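Local coordinates for protein beta sliding clamp (Bartonella birtlesii LL-WM9, PDB 6PTR) that probably encircles DNA as a ring-shaped homodimer, tethering DNA polymerases and other proteins to it for processive synthesis, at residues A74-I85 with F116-F126. Sequence-based numbering, arbitrary orientation.
Sequences AITVPAYLLYDI and FQLQCLPKIDF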
ATOM      1  N   ALA C  74      29.169  22.971  -2.833  1.00 22.57           N
ATOM      2  CA  ALA C  74      28.077  22.356  -2.101  1.00 19.19           C
ATOM      3  C   ALA C  74      26.788  23.115  -2.368  1.00 21.01           C
ATOM      4  O   ALA C  74      26.789  24.271  -2.802  1.00 22.01           O
ATOM      5  CB  ALA C  74      28.363  22.323  -0.595  1.00 20.02           C
ATOM      6  N   ILE C  75      25.675  22.443  -2.071  1.00 16.60           N
ATOM      7  CA  ILE C  75      24.350  23.013  -2.283  1.00 16.88           C
ATOM      8  C   ILE C  75      23.374  22.114  -1.545  1.00 16.99           C
ATOM      9  O   ILE C  75      23.671  20.946  -1.287  1.00 18.39           O
ATOM     10  CB  ILE C  75      24.040  23.083  -3.805  1.00 20.10           C
ATOM     11  CG1 ILE C  75      22.801  23.933  -4.079  1.00 25.79           C
ATOM     12  CG2 ILE C  75      23.838  21.693  -4.385  1.00 20.52           C
ATOM     13  CD1 ILE C  75      23.023  25.392  -3.851  1.00 27.99           C
ATOM     14  N   THR C  76      22.207  22.653  -1.180  1.00 19.23           N
ATOM     15  CA  THR C  76      21.173  21.803  -0.600  1.00 16.58           C
ATOM     16  C   THR C  76      19.961  21.821  -1.524  1.00 18.53           C
ATOM     17  O   THR C  76      19.681  22.829  -2.182  1.00 20.28           O
ATOM     18  CB  THR C  76      20.770  22.222   0.840  1.00 20.96           C
ATOM     19  OG1 THR C  76      19.835  23.308   0.787  1.00 20.22           O
ATOM     20  CG2 THR C  76      21.987  22.636   1.650  1.00 22.56           C
ATOM     21  N   VAL C  77      19.283  20.676  -1.608  1.00 17.96           N
ATOM     22  CA  VAL C  77      18.285  20.376  -2.635  1.00 19.61           C
ATOM     23  C   VAL C  77      17.110  19.708  -1.934  1.00 17.42           C
ATOM     24  O   VAL C  77      17.347  18.866  -1.057  1.00 19.79           O
ATOM     25  CB  VAL C  77      18.862  19.426  -3.710  1.00 22.85           C
ATOM     26  CG1 VAL C  77      17.974  19.358  -4.921  1.00 26.62           C
ATOM     27  CG2 VAL C  77      20.304  19.819  -4.097  1.00 26.68           C
ATOM     28  N   PRO C  78      15.849  20.026  -2.266  1.00 18.39           N
ATOM     29  CA  PRO C  78      14.723  19.311  -1.630  1.00 17.70           C
ATOM     30  C   PRO C  78      14.843  17.802  -1.795  1.00 23.69           C
ATOM     31  O   PRO C  78      14.993  17.300  -2.912  1.00 19.25           O
ATOM     32  CB  PRO C  78      13.499  19.882  -2.349  1.00 23.38           C
ATOM     33  CG  PRO C  78      13.949  21.297  -2.731  1.00 23.75           C
ATOM     34  CD  PRO C  78      15.369  21.091  -3.171  1.00 20.49           C
ATOM     35  N   ALA C  79      14.810  17.072  -0.672  1.00 21.99           N
ATOM     36  CA  ALA C  79      15.323  15.705  -0.686  1.00 19.42           C
ATOM     37  C   ALA C  79      14.343  14.726  -1.324  1.00 19.93           C
ATOM     38  O   ALA C  79      14.765  13.843  -2.079  1.00 24.09           O
ATOM     39  CB  ALA C  79      15.685  15.255   0.733  1.00 22.83           C
ATOM     40  N   TYR C  80      13.043  14.836  -1.029  1.00 21.38           N
ATOM     41  CA  TYR C  80      12.110  13.886  -1.625  1.00 22.65           C
ATOM     42  C   TYR C  80      11.975  14.127  -3.124  1.00 28.75           C
ATOM     43  O   TYR C  80      11.877  13.171  -3.902  1.00 28.22           O
ATOM     44  CB  TYR C  80      10.763  13.952  -0.921  1.00 22.19           C
ATOM     45  CG  TYR C  80      10.831  13.221   0.411  1.00 30.07           C
ATOM     46  CD1 TYR C  80      10.726  11.835   0.471  1.00 37.62           C
ATOM     47  CD2 TYR C  80      11.022  13.912   1.599  1.00 36.24           C
ATOM     48  CE1 TYR C  80      10.804  11.163   1.677  1.00 37.27           C
ATOM     49  CE2 TYR C  80      11.087  13.251   2.809  1.00 39.94           C
ATOM     50  CZ  TYR C  80      10.988  11.874   2.840  1.00 40.60           C
ATOM     51  OH  TYR C  80      11.072  11.212   4.048  1.00 44.86           O
ATOM     52  N   LEU C  81      11.992  15.394  -3.544  1.00 26.28           N
ATOM     53  CA  LEU C  81      11.965  15.705  -4.975  1.00 26.00           C
ATOM     54  C   LEU C  81      13.197  15.157  -5.679  1.00 25.13           C
ATOM     55  O   LEU C  81      13.097  14.550  -6.753  1.00 25.50           O
ATOM     56  CB  LEU C  81      11.885  17.216  -5.193  1.00 25.43           C
ATOM     57  CG  LEU C  81      11.962  17.687  -6.651  1.00 25.51           C
ATOM     58  CD1 LEU C  81      10.853  17.020  -7.503  1.00 24.43           C
ATOM     59  CD2 LEU C  81      11.842  19.209  -6.721  1.00 28.21           C
ATOM     60  N   LEU C  82      14.380  15.384  -5.105  1.00 19.45           N
ATOM     61  CA  LEU C  82      15.584  14.858  -5.735  1.00 20.68           C
ATOM     62  C   LEU C  82      15.524  13.343  -5.826  1.00 23.06           C
ATOM     63  O   LEU C  82      15.859  12.770  -6.864  1.00 19.69           O
ATOM     64  CB  LEU C  82      16.820  15.284  -4.962  1.00 15.73           C
ATOM     65  CG  LEU C  82      18.146  14.802  -5.534  1.00 19.94           C
ATOM     66  CD1 LEU C  82      18.371  15.332  -6.963  1.00 21.10           C
ATOM     67  CD2 LEU C  82      19.271  15.237  -4.612  1.00 19.27           C
ATOM     68  N   TYR C  83      15.085  12.679  -4.748  1.00 20.39           N
ATOM     69  CA  TYR C  83      14.959  11.220  -4.778  1.00 21.14           C
ATOM     70  C   TYR C  83      13.992  10.769  -5.870  1.00 24.02           C
ATOM     71  O   TYR C  83      14.284   9.836  -6.630  1.00 25.09           O
ATOM     72  CB  TYR C  83      14.492  10.693  -3.414  1.00 22.33           C
ATOM     73  CG  TYR C  83      14.546   9.181  -3.328  1.00 23.05           C
ATOM     74  CD1 TYR C  83      15.761   8.535  -3.193  1.00 25.81           C
ATOM     75  CD2 TYR C  83      13.389   8.408  -3.407  1.00 34.32           C
ATOM     76  CE1 TYR C  83      15.837   7.155  -3.119  1.00 32.84           C
ATOM     77  CE2 TYR C  83      13.449   7.012  -3.332  1.00 35.89           C
ATOM     78  CZ  TYR C  83      14.687   6.398  -3.183  1.00 38.73           C
ATOM     79  OH  TYR C  83      14.794   5.019  -3.116  1.00 48.05           O
ATOM     80  N   ASP C  84      12.821  11.411  -5.958  1.00 20.23           N
ATOM     81  CA  ASP C  84      11.848  11.000  -6.964  1.00 23.78           C
ATOM     82  C   ASP C  84      12.392  11.206  -8.373  1.00 26.08           C
ATOM     83  O   ASP C  84      12.108  10.403  -9.272  1.00 28.73           O
ATOM     84  CB  ASP C  84      10.535  11.758  -6.768  1.00 27.17           C
ATOM     85  CG  ASP C  84       9.798  11.339  -5.502  1.00 48.91           C
ATOM     86  OD1 ASP C  84      10.025  10.213  -5.010  1.00 54.85           O
ATOM     87  OD2 ASP C  84       8.982  12.137  -4.998  1.00 58.50           O
ATOM     88  N   ILE C  85      13.178  12.263  -8.589  1.00 20.89           N
ATOM     89  CA  ILE C  85      13.774  12.486  -9.905  1.00 23.12           C
ATOM     90  C   ILE C  85      14.774  11.380 -10.233  1.00 26.36           C
ATOM     91  O   ILE C  85      14.683  10.724 -11.281  1.00 27.35           O
ATOM     92  CB  ILE C  85      14.431  13.878  -9.969  1.00 23.01           C
ATOM     93  CG1 ILE C  85      13.358  14.968 -10.014  1.00 23.16           C
ATOM     94  CG2 ILE C  85      15.407  13.970 -11.156  1.00 25.22           C
ATOM     95  CD1 ILE C  85      13.930  16.362  -9.724  1.00 28.43           C
ATOM     96  N   PHE C 116      16.821  19.165 -15.439  1.00 18.96           N
ATOM     97  CA  PHE C 116      16.064  19.823 -14.377  1.00 18.72           C
ATOM     98  C   PHE C 116      16.841  21.036 -13.880  1.00 20.57           C
ATOM     99  O   PHE C 116      18.070  21.017 -13.836  1.00 21.94           O
ATOM    100  CB  PHE C 116      15.823  18.879 -13.186  1.00 18.71           C
ATOM    101  CG  PHE C 116      15.007  17.655 -13.521  1.00 20.07           C
ATOM    102  CD1 PHE C 116      15.620  16.505 -13.998  1.00 25.32           C
ATOM    103  CD2 PHE C 116      13.630  17.661 -13.343  1.00 24.10           C
ATOM    104  CE1 PHE C 116      14.861  15.367 -14.326  1.00 23.40           C
ATOM    105  CE2 PHE C 116      12.869  16.541 -13.666  1.00 21.95           C
ATOM    106  CZ  PHE C 116      13.489  15.389 -14.141  1.00 21.13           C
ATOM    107  N   GLN C 117      16.127  22.100 -13.532  1.00 20.29           N
ATOM    108  CA  GLN C 117      16.696  23.230 -12.798  1.00 21.07           C
ATOM    109  C   GLN C 117      15.898  23.331 -11.507  1.00 20.89           C
ATOM    110  O   GLN C 117      14.696  23.615 -11.551  1.00 24.65           O
ATOM    111  CB  GLN C 117      16.600  24.527 -13.598  1.00 22.79           C
ATOM    112  CG  GLN C 117      17.552  24.628 -14.755  1.00 43.81           C
ATOM    113  CD  GLN C 117      18.944  25.017 -14.302  1.00 55.02           C
ATOM    114  OE1 GLN C 117      19.114  25.627 -13.247  1.00 61.58           O
ATOM    115  NE2 GLN C 117      19.946  24.668 -15.096  1.00 60.07           N
ATOM    116  N   LEU C 118      16.540  23.079 -10.369  1.00 21.26           N
ATOM    117  CA  LEU C 118      15.817  22.993  -9.101  1.00 21.84           C
ATOM    118  C   LEU C 118      16.161  24.182  -8.213  1.00 22.61           C
ATOM    119  O   LEU C 118      17.332  24.531  -8.060  1.00 27.14           O
ATOM    120  CB  LEU C 118      16.124  21.693  -8.354  1.00 21.26           C
ATOM    121  CG  LEU C 118      15.729  20.362  -8.984  1.00 24.30           C
ATOM    122  CD1 LEU C 118      15.949  19.250  -7.961  1.00 26.98           C
ATOM    123  CD2 LEU C 118      14.282  20.392  -9.463  1.00 25.68           C
ATOM    124  N   GLN C 119      15.133  24.788  -7.631  1.00 20.53           N
ATOM    125  CA  GLN C 119      15.324  25.814  -6.617  1.00 19.74           C
ATOM    126  C   GLN C 119      15.932  25.192  -5.370  1.00 23.37           C
ATOM    127  O   GLN C 119      15.403  24.220  -4.829  1.00 25.58           O
ATOM    128  CB  GLN C 119      13.989  26.478  -6.283  1.00 25.03           C
ATOM    129  CG  GLN C 119      13.380  27.281  -7.413  1.00 28.77           C
ATOM    130  CD  GLN C 119      11.925  27.644  -7.146  1.00 33.20           C
ATOM    131  OE1 GLN C 119      11.419  27.460  -6.036  1.00 36.64           O
ATOM    132  NE2 GLN C 119      11.247  28.157  -8.163  1.00 33.13           N
ATOM    133  N   CYS C 120      17.028  25.779  -4.898  1.00 24.26           N
ATOM    134  CA  CYS C 120      17.845  25.220  -3.835  1.00 18.11           C
ATOM    135  C   CYS C 120      18.064  26.256  -2.735  1.00 19.03           C
ATOM    136  O   CYS C 120      17.604  27.399  -2.813  1.00 24.18           O
ATOM    137  CB  CYS C 120      19.190  24.760  -4.389  1.00 23.73           C
ATOM    138  SG  CYS C 120      19.050  23.263  -5.381  1.00 32.66           S
ATOM    139  N   LEU C 121      18.800  25.838  -1.711  1.00 18.97           N
ATOM    140  CA  LEU C 121      19.207  26.715  -0.634  1.00 22.17           C
ATOM    141  C   LEU C 121      20.687  26.471  -0.360  1.00 21.32           C
ATOM    142  O   LEU C 121      21.161  25.334  -0.478  1.00 21.57           O
ATOM    143  CB  LEU C 121      18.364  26.452   0.622  1.00 22.35           C
ATOM    144  CG  LEU C 121      16.884  26.830   0.500  1.00 23.20           C
ATOM    145  CD1 LEU C 121      16.090  26.329   1.691  1.00 26.42           C
ATOM    146  CD2 LEU C 121      16.730  28.341   0.358  1.00 33.37           C
ATOM    147  N   PRO C 122      21.446  27.506  -0.014  1.00 24.45           N
ATOM    148  CA  PRO C 122      22.903  27.345   0.108  1.00 24.86           C
ATOM    149  C   PRO C 122      23.289  26.531   1.334  1.00 24.13           C
ATOM    150  O   PRO C 122      22.569  26.465   2.330  1.00 23.91           O
ATOM    151  CB  PRO C 122      23.416  28.789   0.226  1.00 24.37           C
ATOM    152  CG  PRO C 122      22.267  29.546   0.810  1.00 26.82           C
ATOM    153  CD  PRO C 122      21.026  28.904   0.190  1.00 25.20           C
ATOM    154  N   LYS C 123      24.476  25.923   1.249  1.00 23.85           N
ATOM    155  CA  LYS C 123      25.012  25.141   2.363  1.00 23.45           C
ATOM    156  C   LYS C 123      25.044  25.924   3.673  1.00 19.58           C
ATOM    157  O   LYS C 123      24.817  25.349   4.752  1.00 21.60           O
ATOM    158  CB  LYS C 123      26.421  24.657   2.021  1.00 23.32           C
ATOM    159  CG  LYS C 123      27.104  23.945   3.177  1.00 27.33           C
ATOM    160  CD  LYS C 123      28.557  23.580   2.881  1.00 27.48           C
ATOM    161  CE  LYS C 123      29.218  22.947   4.114  1.00 31.05           C
ATOM    162  NZ  LYS C 123      30.629  22.524   3.843  1.00 31.06           N
ATOM    163  N   ILE C 124      25.330  27.228   3.613  1.00 21.81           N
ATOM    164  CA  ILE C 124      25.468  27.996   4.850  1.00 23.80           C
ATOM    165  C   ILE C 124      24.184  28.005   5.665  1.00 29.69           C
ATOM    166  O   ILE C 124      24.235  28.208   6.879  1.00 28.60           O
ATOM    167  CB  ILE C 124      25.913  29.458   4.608  1.00 29.78           C
ATOM    168  CG1 ILE C 124      24.967  30.180   3.643  1.00 29.45           C
ATOM    169  CG2 ILE C 124      27.375  29.532   4.193  1.00 42.77           C
ATOM    170  CD1 ILE C 124      25.112  31.679   3.703  1.00 41.89           C
ATOM    171  N   ASP C 125      23.028  27.814   5.022  1.00 25.53           N
ATOM    172  CA  ASP C 125      21.769  27.738   5.751  1.00 29.28           C
ATOM    173  C   ASP C 125      21.595  26.411   6.470  1.00 26.95           C
ATOM    174  O   ASP C 125      20.782  26.324   7.395  1.00 26.91           O
ATOM    175  CB  ASP C 125      20.574  27.915   4.805  1.00 27.83           C
ATOM    176  CG  ASP C 125      20.475  29.308   4.206  1.00 40.00           C
ATOM    177  OD1 ASP C 125      21.167  30.227   4.689  1.00 42.87           O
ATOM    178  OD2 ASP C 125      19.689  29.471   3.239  1.00 37.16           O
ATOM    179  N   PHE C 126      22.321  25.379   6.053  1.00 25.89           N
ATOM    180  CA  PHE C 126      22.076  24.028   6.543  1.00 22.24           C
ATOM    181  C   PHE C 126      22.640  23.854   7.949  1.00 26.55           C
ATOM    182  O   PHE C 126      23.694  24.414   8.272  1.00 26.01           O
ATOM    183  CB  PHE C 126      22.692  23.003   5.601  1.00 20.62           C
ATOM    184  CG  PHE C 126      22.116  21.627   5.758  1.00 19.95           C
ATOM    185  CD1 PHE C 126      20.911  21.323   5.165  1.00 21.87           C
ATOM    186  CD2 PHE C 126      22.748  20.671   6.520  1.00 25.92           C
ATOM    187  CE1 PHE C 126      20.358  20.053   5.307  1.00 28.20           C
ATOM    188  CE2 PHE C 126      22.182  19.399   6.666  1.00 23.89           C
ATOM    189  CZ  PHE C 126      21.000  19.109   6.060  1.00 26.61           C
TER
HETATM  190  O   HOH W   1      25.826  26.397  -1.241  1.00 23.53           O
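Thr76 and Leu121 hold the two segments together through a single antiparallel bridge. Leu121 O takes two donors from the same residue: the amide, Thr76 N, at 3.0 Å, lies almost in line with the C=O bond (172°), while the hydroxyl, Thr76 OG1, comes from above the carbonyl plane at 2.7 Å. With chi1 at 82°, OG1 sits between its own backbone N and carbonyl carbon, which turns it onto that oxygen and leaves the methyl CG2 to meet the Phe126 ring obliquely. The return bond, Leu121 N to Thr76 O, is longer at 3.2 Å but fairly straight.

Next to the bridge the packing turns apolar and close. Cys120 lies between Ile75 and Val77, its CB 3.7 Å from Ile75 CG1 and its SG against Val77 CG2. Leu118 then fills the angle between strand 71-78 and the helix, its side chain crossing that of Val77 at about a right angle, with Leu118 CD1 against Val77 CG1, and CD2 meeting Leu81 CD2 tip to tip. Farthest along, Ile85 lays CG2 over one face of the Phe116 ring in a CH-pi contact, 3.9 Å from the centroid.

The other end is looser and wetter. A water accepts from Lys123 N and donates to Ala74 O at 2.8 Å, spanning a gap with no direct backbone bond, and the extended lysine runs past Ala74 CB to a salt bridge with Asp44.

Overall, the contact joins strand 71-78 and the start of helix 79-88 to strand 114-119 and the loop after it, within the N-terminal domain. Strand 71-78 pairs on its far side with strand 40-46, strand 114-119 with strand 106-111. Phe116 and Gln117 also pair antiparallel with a strand of the second subunit, carrying the sheet across the dimer interface.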